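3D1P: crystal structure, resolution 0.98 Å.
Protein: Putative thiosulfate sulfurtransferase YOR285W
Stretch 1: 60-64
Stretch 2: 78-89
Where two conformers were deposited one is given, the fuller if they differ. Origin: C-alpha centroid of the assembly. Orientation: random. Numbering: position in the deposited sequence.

Stretch 1, residues 60-64: SINVP
Stretch 2 (78-89) EFEKQIGIPKPD

No hydrogen bond crosses this contact: a short strand and the end of a helix with its trailing loop meet through apolar side chains, burying 262 Å² in all. The extended segment, Ile-61 and Asn-62 in strand and Val-63 beyond it (phi/psi -130/82), runs against the second stretch in reverse order, with CA of Ile-61 8.4 Å from CA of Ile-85 and CA of Val-63 6.7 Å from CA of Ile-83.

The helix closes at Ile-83, whose N donates to O of Phe-79 at 2.8 Å. Gly-84 then turns the chain with phi/psi 89/3, where a CB would jam against the carbonyl O of Ile-83, and Ile-85 returns to extended angles, -135/163. The rule is compact: a positive-phi glycine follows the helix, and the isoleucines before and after it both point CA-to-CB toward the strand.

Ile-61 and Ile-85 point toward the opposing stretch and share one rotamer, p,t. Ile-85 CD1 packs 3.8 Å from Ile-61 CB, 4.0 Å from Asn-62 O and 4.3 Å from Val-63 CG2, so one methyl touches three residues in a row. Ile-61 CD1 reaches Pro-88 CG at 3.6 Å.

Val-63, chi1 t, sets CG1 4.0 Å from Phe-79 CZ, oblique to the ring, and 4.3 Å from CD1 of Ile-83 (m,m). Phe-79 leaves its backbone sideways, chi1 t and chi2 104°, but its ring end comes nearer. Asn-62 O lies 3.9 Å from Ile-83 CG2, a van der Waals contact.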

# COMPACT_ATOMS: atom_id res chain seq x y z
N SER A 60 7.97 -1.06 -1.79
CA SER A 60 6.53 -1.10 -1.89
C SER A 60 6.12 -1.80 -3.18
O SER A 60 6.93 -1.95 -4.10
CB SER A 60 5.96 0.30 -1.86
OG SER A 60 6.38 1.10 -2.98
N ILE A 61 4.85 -2.18 -3.23
CA ILE A 61 4.23 -2.69 -4.44
C ILE A 61 3.22 -1.67 -4.95
O ILE A 61 2.73 -0.83 -4.20
CB ILE A 61 3.58 -4.07 -4.23
CG1 ILE A 61 2.36 -4.01 -3.29
CG2 ILE A 61 4.65 -5.06 -3.76
CD1 ILE A 61 1.59 -5.33 -3.22
N ASN A 62 2.95 -1.74 -6.25
CA ASN A 62 1.97 -0.85 -6.87
C ASN A 62 0.79 -1.69 -7.34
O ASN A 62 0.91 -2.57 -8.17
CB ASN A 62 2.61 -0.14 -8.06
CG ASN A 62 1.71 0.90 -8.72
OD1 ASN A 62 1.80 1.12 -9.94
ND2 ASN A 62 0.91 1.61 -7.95
N VAL A 63 -0.39 -1.40 -6.77
CA VAL A 63 -1.63 -2.10 -7.12
C VAL A 63 -2.68 -1.01 -7.41
O VAL A 63 -3.44 -0.62 -6.52
CB VAL A 63 -2.11 -3.07 -6.04
CG1 VAL A 63 -3.30 -3.87 -6.59
CG2 VAL A 63 -0.97 -4.02 -5.62
N PRO A 64 -2.65 -0.46 -8.61
CA PRO A 64 -3.43 0.76 -8.88
C PRO A 64 -4.93 0.61 -8.61
O PRO A 64 -5.60 -0.27 -9.15
CB PRO A 64 -3.17 1.01 -10.37
CG PRO A 64 -1.79 0.40 -10.62
CD PRO A 64 -1.79 -0.83 -9.75
N GLU A 78 -5.53 -14.80 -11.18
CA GLU A 78 -6.09 -13.68 -11.89
C GLU A 78 -5.45 -12.36 -11.45
O GLU A 78 -5.23 -11.47 -12.28
CB GLU A 78 -7.62 -13.63 -11.69
CG GLU A 78 -8.34 -12.54 -12.48
CD GLU A 78 -8.37 -12.74 -13.99
OE1 GLU A 78 -7.91 -13.79 -14.49
OE2 GLU A 78 -8.88 -11.86 -14.67
N PHE A 79 -5.10 -12.25 -10.16
CA PHE A 79 -4.40 -11.07 -9.69
C PHE A 79 -3.10 -10.88 -10.49
O PHE A 79 -2.79 -9.79 -10.96
CB PHE A 79 -4.11 -11.22 -8.20
CG PHE A 79 -3.50 -9.98 -7.55
CD1 PHE A 79 -4.26 -9.17 -6.76
CD2 PHE A 79 -2.16 -9.68 -7.74
CE1 PHE A 79 -3.71 -8.04 -6.16
CE2 PHE A 79 -1.62 -8.54 -7.15
CZ PHE A 79 -2.40 -7.73 -6.35
N GLU A 80 -2.30 -11.93 -10.61
CA GLU A 80 -1.05 -11.77 -11.31
C GLU A 80 -1.29 -11.47 -12.79
O GLU A 80 -0.57 -10.65 -13.37
CB GLU A 80 -0.14 -12.96 -11.10
CG GLU A 80 1.27 -12.75 -11.57
CD GLU A 80 1.51 -13.02 -13.02
OE1 GLU A 80 0.65 -13.64 -13.68
OE2 GLU A 80 2.57 -12.59 -13.53
N LYS A 81 -2.32 -12.05 -13.41
CA LYS A 81 -2.58 -11.70 -14.80
C LYS A 81 -2.95 -10.23 -14.96
O LYS A 81 -2.54 -9.59 -15.95
CB LYS A 81 -3.66 -12.60 -15.36
CG LYS A 81 -3.21 -14.02 -15.52
CD LYS A 81 -4.41 -14.87 -15.92
CE LYS A 81 -4.06 -16.29 -16.19
NZ LYS A 81 -5.29 -17.12 -16.24
N GLN A 82 -3.76 -9.69 -14.04
CA GLN A 82 -4.21 -8.34 -14.17
C GLN A 82 -3.18 -7.31 -13.74
O GLN A 82 -3.07 -6.26 -14.36
CB GLN A 82 -5.52 -8.18 -13.40
CG GLN A 82 -6.69 -9.06 -14.00
CD GLN A 82 -7.07 -8.83 -15.49
OE1 GLN A 82 -6.96 -7.71 -15.95
NE2 GLN A 82 -7.56 -9.89 -16.23
N ILE A 83 -2.48 -7.58 -12.64
CA ILE A 83 -1.59 -6.61 -12.02
C ILE A 83 -0.15 -6.81 -12.42
O ILE A 83 0.60 -5.85 -12.44
CB ILE A 83 -1.73 -6.67 -10.47
CG1 ILE A 83 -3.19 -6.61 -10.07
CG2 ILE A 83 -0.94 -5.55 -9.79
CD1 ILE A 83 -3.97 -5.40 -10.52
N GLY A 84 0.25 -8.03 -12.74
CA GLY A 84 1.61 -8.33 -13.16
C GLY A 84 2.59 -8.67 -12.07
O GLY A 84 3.77 -8.84 -12.37
N ILE A 85 2.12 -8.75 -10.82
CA ILE A 85 2.90 -9.15 -9.68
C ILE A 85 2.06 -10.14 -8.89
O ILE A 85 0.85 -10.22 -9.05
CB ILE A 85 3.29 -7.94 -8.81
CG1 ILE A 85 2.05 -7.26 -8.21
CG2 ILE A 85 4.17 -7.02 -9.61
CD1 ILE A 85 2.40 -6.18 -7.18
N PRO A 86 2.69 -10.91 -8.00
CA PRO A 86 1.94 -11.88 -7.20
C PRO A 86 1.00 -11.21 -6.22
O PRO A 86 1.27 -10.13 -5.68
CB PRO A 86 3.03 -12.68 -6.44
CG PRO A 86 4.24 -12.48 -7.27
CD PRO A 86 4.13 -11.06 -7.77
N LYS A 87 -0.10 -11.90 -5.97
CA LYS A 87 -1.05 -11.43 -4.98
C LYS A 87 -0.42 -11.49 -3.59
O LYS A 87 0.14 -12.51 -3.21
CB LYS A 87 -2.29 -12.30 -5.00
CG LYS A 87 -3.39 -11.77 -4.11
CD LYS A 87 -4.67 -12.60 -4.18
CE LYS A 87 -5.77 -12.09 -3.26
NZ LYS A 87 -6.93 -13.01 -3.19
N PRO A 88 -0.48 -10.39 -2.83
CA PRO A 88 0.14 -10.42 -1.51
C PRO A 88 -0.41 -11.51 -0.62
O PRO A 88 -1.62 -11.80 -0.62
CB PRO A 88 -0.18 -9.02 -0.95
CG PRO A 88 -0.24 -8.18 -2.15
CD PRO A 88 -0.93 -9.04 -3.18
N ASP A 89 0.46 -12.05 0.20
CA ASP A 89 0.10 -13.07 1.19
C ASP A 89 -0.85 -12.48 2.23
O ASP A 89 -0.50 -11.50 2.90
CB ASP A 89 1.42 -13.51 1.82
CG ASP A 89 1.31 -14.53 2.92
OD1 ASP A 89 0.21 -14.88 3.37
OD2 ASP A 89 2.39 -15.00 3.32